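Local coordinates for protein transcriptional regulator nlh2 (Aquifex aeolicus, PDB 4G3V) that probably activates sigma-54-dependent transcription under the control of its GAF domain, captured here in an inactive state, at residues G52-I57 / A70-E75; Y61-N66 / I105-T110; H113-A118 / T131-F136; A117-V122 / T148-G153. One frame throughout, in Å; residues are numbered along the deposited sequence.

Contact 1 of 4, residues G52-I57 / A70-E75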
# COMPACT_ATOMS: atom_id res chain seq x y z
N GLY A 52 -20.75 1.53 -15.30
CA GLY A 52 -21.23 2.75 -15.91
C GLY A 52 -20.91 3.92 -15.00
O GLY A 52 -19.74 4.30 -14.85
N ASN A 53 -21.94 4.49 -14.37
CA ASN A 53 -21.74 5.57 -13.41
C ASN A 53 -22.39 5.24 -12.06
O ASN A 53 -22.79 6.14 -11.33
CB ASN A 53 -22.30 6.89 -13.96
CG ASN A 53 -21.57 8.11 -13.42
OD1 ASN A 53 -20.35 8.07 -13.20
ND2 ASN A 53 -22.30 9.20 -13.19
N THR A 54 -22.48 3.96 -11.74
CA THR A 54 -23.07 3.53 -10.47
C THR A 54 -22.17 2.48 -9.83
O THR A 54 -21.56 1.68 -10.53
CB THR A 54 -24.49 2.95 -10.67
OG1 THR A 54 -25.04 2.57 -9.41
CG2 THR A 54 -24.45 1.73 -11.57
N LEU A 55 -22.10 2.49 -8.50
CA LEU A 55 -21.35 1.47 -7.78
C LEU A 55 -22.26 0.31 -7.41
O LEU A 55 -23.37 0.53 -6.91
CB LEU A 55 -20.77 2.02 -6.47
CG LEU A 55 -19.57 2.96 -6.49
CD1 LEU A 55 -19.05 3.12 -5.07
CD2 LEU A 55 -18.48 2.46 -7.41
N ARG A 56 -21.79 -0.90 -7.63
CA ARG A 56 -22.51 -2.09 -7.18
C ARG A 56 -21.61 -2.95 -6.32
O ARG A 56 -20.43 -3.11 -6.62
CB ARG A 56 -22.98 -2.90 -8.37
CG ARG A 56 -24.08 -2.24 -9.18
CD ARG A 56 -24.99 -3.28 -9.78
NE ARG A 56 -25.66 -4.06 -8.74
CZ ARG A 56 -25.98 -5.35 -8.85
NH1 ARG A 56 -25.70 -6.04 -9.96
NH2 ARG A 56 -26.59 -5.96 -7.85
N ILE A 57 -22.16 -3.51 -5.25
CA ILE A 57 -21.39 -4.41 -4.40
C ILE A 57 -20.95 -5.62 -5.21
O ILE A 57 -21.78 -6.31 -5.83
CB ILE A 57 -22.17 -4.83 -3.14
CG1 ILE A 57 -22.29 -3.63 -2.20
CG2 ILE A 57 -21.47 -5.98 -2.43
CD1 ILE A 57 -22.83 -3.95 -0.82
N ALA A 70 -26.81 -0.70 -4.55
CA ALA A 70 -26.20 0.21 -5.51
C ALA A 70 -26.07 1.62 -4.93
O ALA A 70 -26.96 2.07 -4.21
CB ALA A 70 -27.01 0.23 -6.80
N PHE A 71 -24.97 2.29 -5.24
CA PHE A 71 -24.73 3.66 -4.79
C PHE A 71 -24.51 4.59 -5.97
O PHE A 71 -23.77 4.27 -6.90
CB PHE A 71 -23.47 3.74 -3.93
CG PHE A 71 -23.54 2.96 -2.65
CD1 PHE A 71 -23.14 1.64 -2.60
CD2 PHE A 71 -23.98 3.56 -1.48
CE1 PHE A 71 -23.19 0.92 -1.42
CE2 PHE A 71 -24.02 2.84 -0.29
CZ PHE A 71 -23.63 1.53 -0.26
N LYS A 72 -25.13 5.76 -5.92
CA LYS A 72 -24.92 6.78 -6.93
C LYS A 72 -23.92 7.79 -6.40
O LYS A 72 -23.75 7.92 -5.19
CB LYS A 72 -26.23 7.49 -7.24
CG LYS A 72 -27.35 6.54 -7.61
CD LYS A 72 -27.07 5.85 -8.93
CE LYS A 72 -27.33 6.78 -10.11
NZ LYS A 72 -27.06 6.11 -11.41
N LYS A 73 -23.26 8.53 -7.30
CA LYS A 73 -22.38 9.60 -6.87
C LYS A 73 -23.13 10.51 -5.91
O LYS A 73 -24.27 10.93 -6.17
CB LYS A 73 -21.86 10.41 -8.06
CG LYS A 73 -20.80 9.69 -8.86
CD LYS A 73 -20.07 10.65 -9.79
CE LYS A 73 -19.00 9.94 -10.61
NZ LYS A 73 -18.30 10.89 -11.52
N GLY A 74 -22.49 10.79 -4.78
CA GLY A 74 -23.03 11.72 -3.80
C GLY A 74 -24.02 11.10 -2.84
O GLY A 74 -24.42 11.75 -1.87
N GLU A 75 -24.41 9.85 -3.08
CA GLU A 75 -25.42 9.17 -2.26
C GLU A 75 -24.82 8.47 -1.04
O GLU A 75 -24.14 7.43 -1.17
CB GLU A 75 -26.18 8.13 -3.08
CG GLU A 75 -27.19 7.35 -2.25
CD GLU A 75 -27.93 6.29 -3.05
OE1 GLU A 75 -27.50 5.97 -4.18
OE2 GLU A 75 -28.95 5.78 -2.54
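Two backbone hydrogen bonds join L55 and F71, the hydrogen-bonded pair of this antiparallel contact. L55 N donates to F71 O at 2.9 Å, nearly straight at 167°. F71 N returns a bond of 2.9 Å to L55 O. Both donors lie in their carbonyl planes. T54 OG1, anti to the backbone N (chi1 -179°), also donates to F71 O, at 3.3 Å from above the carbonyl plane. Two donors thus grip F71 O. An alanine at T54 would remove this hydroxyl and probably leave F71 O held from this strand by L55 N alone. K72 opens a type II turn that E75 closes, and E75 OE1 accepts from K72 N with its anti lone pair. The bend at chi2 brings K72 CD within 3.9 Å of T54 OG1, and the bend at chi3 turns NZ back toward T54 CB. On the other face the CB atoms of L55 and F71 pack 4.1 Å apart. K73 CE reaches N53 OD1, which is hydrogen-bonded to R50. The pair forms the hairpin of strands 54-61 and 70-72 at one sheet edge. Strand 44-51 flanks 54-61 on its other side, and helix 76-84 packs on L55 and F71 through T78.

Contact 2 of 4, residues Y61-N66 / I105-T110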
# COMPACT_ATOMS: atom_id res chain seq x y z
N TYR A 61 -18.65 -9.17 3.21
CA TYR A 61 -18.32 -10.03 4.34
C TYR A 61 -19.15 -9.62 5.55
O TYR A 61 -19.32 -8.43 5.81
CB TYR A 61 -16.83 -9.94 4.66
CG TYR A 61 -16.41 -10.91 5.74
CD1 TYR A 61 -16.49 -10.56 7.08
CD2 TYR A 61 -15.93 -12.17 5.42
CE1 TYR A 61 -16.11 -11.43 8.07
CE2 TYR A 61 -15.55 -13.06 6.42
CZ TYR A 61 -15.65 -12.68 7.74
OH TYR A 61 -15.28 -13.54 8.76
N GLY A 62 -19.64 -10.61 6.29
CA GLY A 62 -20.49 -10.35 7.44
C GLY A 62 -21.93 -10.01 7.07
O GLY A 62 -22.57 -10.69 6.28
N TYR A 63 -22.43 -8.93 7.64
CA TYR A 63 -23.83 -8.53 7.48
C TYR A 63 -24.20 -8.31 6.02
O TYR A 63 -25.35 -8.54 5.63
CB TYR A 63 -24.11 -7.25 8.28
CG TYR A 63 -25.53 -6.77 8.12
CD1 TYR A 63 -26.55 -7.28 8.92
CD2 TYR A 63 -25.86 -5.82 7.16
CE1 TYR A 63 -27.86 -6.85 8.77
CE2 TYR A 63 -27.16 -5.39 7.01
CZ TYR A 63 -28.16 -5.90 7.82
OH TYR A 63 -29.46 -5.48 7.67
N PHE A 64 -23.25 -7.86 5.22
CA PHE A 64 -23.52 -7.56 3.82
C PHE A 64 -23.62 -8.79 2.92
O PHE A 64 -23.96 -8.68 1.74
CB PHE A 64 -22.45 -6.62 3.29
CG PHE A 64 -22.47 -5.29 3.96
CD1 PHE A 64 -23.28 -4.28 3.49
CD2 PHE A 64 -21.70 -5.07 5.09
CE1 PHE A 64 -23.32 -3.06 4.11
CE2 PHE A 64 -21.73 -3.84 5.72
CZ PHE A 64 -22.54 -2.84 5.23
N LEU A 65 -23.34 -9.96 3.47
CA LEU A 65 -23.44 -11.18 2.68
C LEU A 65 -24.83 -11.29 2.06
O LEU A 65 -25.84 -11.05 2.74
CB LEU A 65 -23.17 -12.40 3.54
CG LEU A 65 -22.97 -13.69 2.74
CD1 LEU A 65 -21.68 -13.62 1.93
CD2 LEU A 65 -22.95 -14.87 3.67
N ASN A 66 -24.88 -11.62 0.77
CA ASN A 66 -26.15 -11.84 0.06
C ASN A 66 -27.06 -10.62 0.07
O ASN A 66 -28.28 -10.75 0.21
CB ASN A 66 -26.90 -13.05 0.64
CG ASN A 66 -26.16 -14.36 0.41
OD1 ASN A 66 -25.56 -14.57 -0.65
ND2 ASN A 66 -26.18 -15.23 1.41
N ILE A 105 -27.86 -1.92 8.12
CA ILE A 105 -26.88 -2.46 9.06
C ILE A 105 -26.90 -1.64 10.33
O ILE A 105 -26.55 -2.13 11.40
CB ILE A 105 -25.45 -2.49 8.50
CG1 ILE A 105 -24.49 -3.08 9.53
CG2 ILE A 105 -24.98 -1.09 8.11
CD1 ILE A 105 -23.05 -3.20 9.04
N GLY A 106 -27.33 -0.38 10.22
CA GLY A 106 -27.38 0.51 11.36
C GLY A 106 -27.84 -0.13 12.65
O GLY A 106 -27.18 -0.01 13.68
N ARG A 107 -28.98 -0.81 12.61
CA ARG A 107 -29.59 -1.36 13.82
C ARG A 107 -28.74 -2.47 14.44
O ARG A 107 -28.93 -2.83 15.59
CB ARG A 107 -30.97 -1.91 13.51
CG ARG A 107 -30.96 -3.16 12.66
CD ARG A 107 -32.37 -3.68 12.42
NE ARG A 107 -32.41 -5.14 12.49
CZ ARG A 107 -31.88 -5.94 11.58
NH1 ARG A 107 -31.25 -5.43 10.52
NH2 ARG A 107 -31.96 -7.25 11.72
N LEU A 108 -27.81 -3.01 13.65
CA LEU A 108 -26.90 -4.06 14.12
C LEU A 108 -25.60 -3.48 14.69
O LEU A 108 -24.90 -4.16 15.44
CB LEU A 108 -26.58 -5.03 12.98
CG LEU A 108 -25.60 -6.14 13.34
CD1 LEU A 108 -26.13 -6.98 14.51
CD2 LEU A 108 -25.31 -7.02 12.13
N LEU A 109 -25.29 -2.24 14.33
CA LEU A 109 -24.10 -1.57 14.83
C LEU A 109 -24.30 -1.07 16.26
O LEU A 109 -25.43 -0.76 16.66
CB LEU A 109 -23.76 -0.37 13.95
CG LEU A 109 -23.50 -0.64 12.47
CD1 LEU A 109 -23.11 0.65 11.75
CD2 LEU A 109 -22.43 -1.70 12.31
N THR A 110 -23.21 -0.99 17.02
CA THR A 110 -23.19 -0.30 18.30
C THR A 110 -22.77 1.14 18.07
O THR A 110 -22.46 1.53 16.95
CB THR A 110 -22.17 -0.91 19.27
OG1 THR A 110 -20.85 -0.52 18.88
CG2 THR A 110 -22.27 -2.43 19.30
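The Y63 ring stands between the two loops, and I105 lies over one of its faces. I105 CA sits 4.0 Å from the centroid of the Y63 ring, 28° off the ring normal, a CH-pi contact. The two side chains slide past each other in opposite directions. I105 CB comes within 3.6 Å of Y63 CD2. Y63 holds this place with CG anti to the backbone N (chi1 178°), so the ring extends toward 105-110. L108 also runs antiparallel to Y63, and its CD2 touches Y63 CD1 at 3.5 Å. R107 crosses Y63 at about a right angle. Its guanidinium plane is turned 61° from the ring, and the phenol oxygen lies at the guanidinium edge. R107 NH1 gives Y63 OH only a weak, bent hydrogen bond of 3.4 Å. The stronger partner of that hydroxyl is T103 O. F64 approaches I105 from another direction, also at about a right angle. I105 CG1 is anti to the backbone N and CD1 continues the extended chain, so CD1 reaches F64 CE2 at 3.6 Å. An alanine at Y63 would remove the ring and hydroxyl, and would probably loosen the packing between the loops and lose the bond to T103. The 3-10 turn 106-108 presents R107 and L108. The first loop follows strand 54-61 and the second precedes strand 113-122. H44 of strand 44-51 touches F64, I105 and L108, while F133 of strand 125-135 packs against I105.

Contact 3 of 4, residues H113-A118 / T131-F136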
# COMPACT_ATOMS: atom_id res chain seq x y z
N HIS A 113 -19.08 1.61 16.64
CA HIS A 113 -18.71 1.30 15.25
C HIS A 113 -18.40 2.55 14.46
O HIS A 113 -19.17 3.52 14.49
CB HIS A 113 -19.82 0.53 14.53
CG HIS A 113 -19.79 -0.94 14.76
ND1 HIS A 113 -20.53 -1.56 15.74
CD2 HIS A 113 -19.08 -1.92 14.16
CE1 HIS A 113 -20.29 -2.86 15.73
NE2 HIS A 113 -19.41 -3.11 14.77
N ALA A 114 -17.28 2.52 13.75
CA ALA A 114 -16.98 3.55 12.76
C ALA A 114 -17.12 2.96 11.36
O ALA A 114 -17.06 1.75 11.16
CB ALA A 114 -15.58 4.08 12.96
N LEU A 115 -17.31 3.85 10.39
CA LEU A 115 -17.32 3.48 8.99
C LEU A 115 -16.09 4.11 8.35
O LEU A 115 -15.85 5.31 8.50
CB LEU A 115 -18.60 4.00 8.32
CG LEU A 115 -18.87 3.60 6.87
CD1 LEU A 115 -20.31 3.91 6.47
CD2 LEU A 115 -17.93 4.30 5.93
N ILE A 116 -15.29 3.30 7.66
CA ILE A 116 -14.19 3.85 6.86
C ILE A 116 -14.39 3.41 5.42
O ILE A 116 -14.52 2.22 5.14
CB ILE A 116 -12.82 3.37 7.34
CG1 ILE A 116 -12.57 3.81 8.78
CG2 ILE A 116 -11.71 3.89 6.41
CD1 ILE A 116 -11.30 3.24 9.37
N ALA A 117 -14.41 4.38 4.51
CA ALA A 117 -14.62 4.10 3.11
C ALA A 117 -13.49 4.76 2.32
O ALA A 117 -13.22 5.96 2.50
CB ALA A 117 -15.98 4.60 2.65
N ALA A 118 -12.83 3.97 1.48
CA ALA A 118 -11.69 4.46 0.72
C ALA A 118 -11.87 4.14 -0.76
O ALA A 118 -12.37 3.06 -1.13
CB ALA A 118 -10.40 3.84 1.22
N THR A 131 -15.45 -0.37 1.75
CA THR A 131 -16.08 0.18 2.94
C THR A 131 -16.05 -0.86 4.05
O THR A 131 -16.42 -2.03 3.84
CB THR A 131 -17.53 0.55 2.64
OG1 THR A 131 -17.55 1.60 1.67
CG2 THR A 131 -18.26 1.00 3.92
N ILE A 132 -15.62 -0.44 5.23
CA ILE A 132 -15.55 -1.35 6.37
C ILE A 132 -16.21 -0.73 7.59
O ILE A 132 -16.27 0.49 7.73
CB ILE A 132 -14.09 -1.75 6.72
CG1 ILE A 132 -13.31 -0.60 7.33
CG2 ILE A 132 -13.35 -2.24 5.48
CD1 ILE A 132 -13.26 -0.61 8.82
N PHE A 133 -16.71 -1.58 8.48
CA PHE A 133 -17.27 -1.15 9.74
C PHE A 133 -16.49 -1.83 10.86
O PHE A 133 -16.25 -3.05 10.81
CB PHE A 133 -18.74 -1.56 9.82
CG PHE A 133 -19.63 -0.82 8.86
CD1 PHE A 133 -19.75 -1.25 7.55
CD2 PHE A 133 -20.35 0.29 9.27
CE1 PHE A 133 -20.57 -0.58 6.67
CE2 PHE A 133 -21.16 0.96 8.39
CZ PHE A 133 -21.28 0.52 7.08
N LYS A 134 -16.08 -1.07 11.86
CA LYS A 134 -15.30 -1.63 12.94
C LYS A 134 -15.40 -0.76 14.19
O LYS A 134 -15.43 0.46 14.09
CB LYS A 134 -13.85 -1.76 12.51
CG LYS A 134 -12.92 -2.29 13.60
CD LYS A 134 -11.51 -2.47 13.05
CE LYS A 134 -10.51 -2.71 14.16
NZ LYS A 134 -10.76 -4.00 14.85
N GLU A 135 -15.44 -1.39 15.35
CA GLU A 135 -15.49 -0.67 16.62
C GLU A 135 -14.13 -0.09 17.02
O GLU A 135 -13.10 -0.75 16.89
CB GLU A 135 -15.96 -1.60 17.75
CG GLU A 135 -17.41 -2.02 17.67
CD GLU A 135 -17.86 -2.66 18.97
OE1 GLU A 135 -17.03 -3.31 19.63
OE2 GLU A 135 -19.04 -2.49 19.35
N PHE A 136 -14.15 1.13 17.54
CA PHE A 136 -12.97 1.79 18.06
C PHE A 136 -13.32 2.47 19.37
O PHE A 136 -14.47 2.87 19.57
CB PHE A 136 -12.47 2.85 17.09
CG PHE A 136 -11.96 2.30 15.80
CD1 PHE A 136 -10.64 1.92 15.67
CD2 PHE A 136 -12.81 2.14 14.72
CE1 PHE A 136 -10.16 1.40 14.49
CE2 PHE A 136 -12.34 1.63 13.52
CZ PHE A 136 -11.01 1.26 13.41
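Four backbone hydrogen bonds join these antiparallel strands at two pairs, A114 with K134 and I116 with I132. The A114 N to K134 O bond is the straightest, 2.8 Å at 177°, though its donor stands above the carbonyl plane. The other three donors lie in their carbonyl planes. On one face, E135 CG sits 3.6 Å from the centroid of the H113 ring, almost on its normal, in a CH-pi contact. Further along that face, L115 and F133 lie side by side, pointing the same way. L115 CD1 meets F133 CZ at 3.6 Å. L115 CD2 touches T131 CG2, and T131 OG1 lies 3.5 Å from A117 CB. The opposite face carries A114, I116 and I132. There I116 CB packs on I132 CG1 at 4.0 Å, and A114 CB touches F136 CD2. The second shell fixes the polar ends. H113 ND1 accepts from T110 N, and E135 OE2 bonds T110 OG1, so T110 positions both. T131 OG1 is hydrogen-bonded to T78 OG1. Helix 139-162 packs on A114 and I116 through L142. The bond to ND1 implies that this nitrogen of H113 carries no proton, so a neutral H113 with its proton on NE2 is the likely form. E135 OE2 lies 4.0 Å from H113 ND1 and makes no salt bridge with the ring.

Contact 4 of 4, residues A117-V122 / T148-G153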
# COMPACT_ATOMS: atom_id res chain seq x y z
N ALA A 117 -14.41 4.38 4.51
CA ALA A 117 -14.62 4.10 3.11
C ALA A 117 -13.49 4.76 2.32
O ALA A 117 -13.22 5.96 2.50
CB ALA A 117 -15.98 4.60 2.65
N ALA A 118 -12.83 3.97 1.48
CA ALA A 118 -11.69 4.46 0.72
C ALA A 118 -11.87 4.14 -0.76
O ALA A 118 -12.37 3.06 -1.13
CB ALA A 118 -10.40 3.84 1.22
N PRO A 119 -11.44 5.07 -1.61
CA PRO A 119 -11.60 4.88 -3.05
C PRO A 119 -10.61 3.85 -3.60
O PRO A 119 -9.51 3.66 -3.06
CB PRO A 119 -11.31 6.26 -3.63
CG PRO A 119 -10.39 6.88 -2.66
CD PRO A 119 -10.73 6.32 -1.29
N ILE A 120 -11.05 3.19 -4.66
CA ILE A 120 -10.24 2.27 -5.42
C ILE A 120 -10.06 2.92 -6.78
O ILE A 120 -11.02 3.05 -7.55
CB ILE A 120 -10.96 0.91 -5.59
CG1 ILE A 120 -11.14 0.25 -4.23
CG2 ILE A 120 -10.17 -0.02 -6.51
CD1 ILE A 120 -12.10 -0.94 -4.24
N LYS A 121 -8.83 3.35 -7.07
CA LYS A 121 -8.55 4.17 -8.25
C LYS A 121 -7.62 3.49 -9.24
O LYS A 121 -6.62 2.89 -8.86
CB LYS A 121 -7.90 5.47 -7.83
CG LYS A 121 -8.82 6.39 -7.04
CD LYS A 121 -8.22 7.78 -6.92
CE LYS A 121 -9.02 8.65 -6.01
NZ LYS A 121 -8.46 10.03 -5.93
N VAL A 122 -7.96 3.64 -10.52
CA VAL A 122 -7.12 3.20 -11.62
C VAL A 122 -6.81 4.41 -12.50
O VAL A 122 -7.72 5.05 -13.07
CB VAL A 122 -7.83 2.13 -12.46
CG1 VAL A 122 -6.94 1.72 -13.62
CG2 VAL A 122 -8.19 0.93 -11.59
N THR A 148 -4.32 2.36 6.78
CA THR A 148 -4.21 1.00 6.27
C THR A 148 -5.35 0.64 5.31
O THR A 148 -5.13 0.00 4.28
CB THR A 148 -4.14 0.00 7.42
OG1 THR A 148 -2.90 0.17 8.10
CG2 THR A 148 -4.23 -1.41 6.91
N ILE A 149 -6.58 1.06 5.61
CA ILE A 149 -7.67 0.82 4.67
C ILE A 149 -7.39 1.57 3.35
O ILE A 149 -7.66 1.06 2.25
CB ILE A 149 -9.03 1.21 5.27
CG1 ILE A 149 -9.29 0.37 6.53
CG2 ILE A 149 -10.16 1.01 4.24
CD1 ILE A 149 -9.31 -1.12 6.29
N ASN A 150 -6.84 2.78 3.45
CA ASN A 150 -6.49 3.50 2.23
C ASN A 150 -5.46 2.72 1.40
O ASN A 150 -5.56 2.66 0.17
CB ASN A 150 -5.96 4.89 2.51
CG ASN A 150 -5.71 5.67 1.23
OD1 ASN A 150 -6.65 6.04 0.52
ND2 ASN A 150 -4.44 5.90 0.90
N VAL A 151 -4.48 2.13 2.07
CA VAL A 151 -3.48 1.32 1.39
C VAL A 151 -4.16 0.15 0.67
O VAL A 151 -3.85 -0.15 -0.48
CB VAL A 151 -2.43 0.77 2.36
CG1 VAL A 151 -1.63 -0.36 1.70
CG2 VAL A 151 -1.50 1.89 2.82
N ILE A 152 -5.12 -0.48 1.34
CA ILE A 152 -5.80 -1.62 0.74
C ILE A 152 -6.61 -1.19 -0.50
O ILE A 152 -6.63 -1.89 -1.50
CB ILE A 152 -6.64 -2.36 1.77
CG1 ILE A 152 -5.68 -3.03 2.77
CG2 ILE A 152 -7.53 -3.43 1.09
CD1 ILE A 152 -6.34 -3.59 3.95
N GLY A 153 -7.21 -0.00 -0.45
CA GLY A 153 -7.90 0.52 -1.62
C GLY A 153 -6.96 0.69 -2.81
O GLY A 153 -7.33 0.42 -3.96
O HOH W 1 -7.05 3.55 -4.88
O HOH W 2 -7.63 4.49 -1.29
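I120 starts beside the end of helix segment 148-153. Its CB is 4.0 Å from G153 O. CG1 and CG2 then straddle the same oxygen, each at 3.8 Å. Beyond them the residue also packs on L156 and F160 of helix 139-162. G153 makes the close approach possible, since a CB there would clash with P119 O. Earlier on the strand, A118 points its CB toward the helix, where this methyl meets I149 CG2 at 4.1 Å. I149 CG2 is anti to the backbone N, which places it beside A118. No direct hydrogen bond crosses the contact, and two waters bridge it instead. One accepts from K121 N and can donate to P119 O, with G153 O a weaker partner. The other lies between P119 O and N150 OD1, 2.6 Å from the latter. N150 ND2 bonds N13 of the second subunit, so this residue also faces the dimer interface. V151 meets V151 of that subunit. The strand and helix axes approach to 7.3 Å at an angle of 24°. The arrangement is a helix laid along an antiparallel sheet, as in the GAF fold, where long helices pack along one face of the sheet.

All four contacts lie in the GAF domain, on or beside one antiparallel sheet. Contact 1 pairs its edge strand 70-72 with 54-61. Contact 3 pairs 113-122 with 125-135, and its centre is about 19 Å from that of contact 1. Contact 4 shares A117 and A118 with contact 3 and joins the same strand to helix 139-162. Contact 2 ties loops after strands 54-61 and 88-90, and touches contact 3 through F133 and the T110 to E135 bond. Along the chain contacts 1 and 2 alternate, and both close before contacts 3 and 4 begin. Contacts 2, 3 and 4 thus pack continuously from the loops to helix 139-162, which meets the second subunit; contact 1 stands apart.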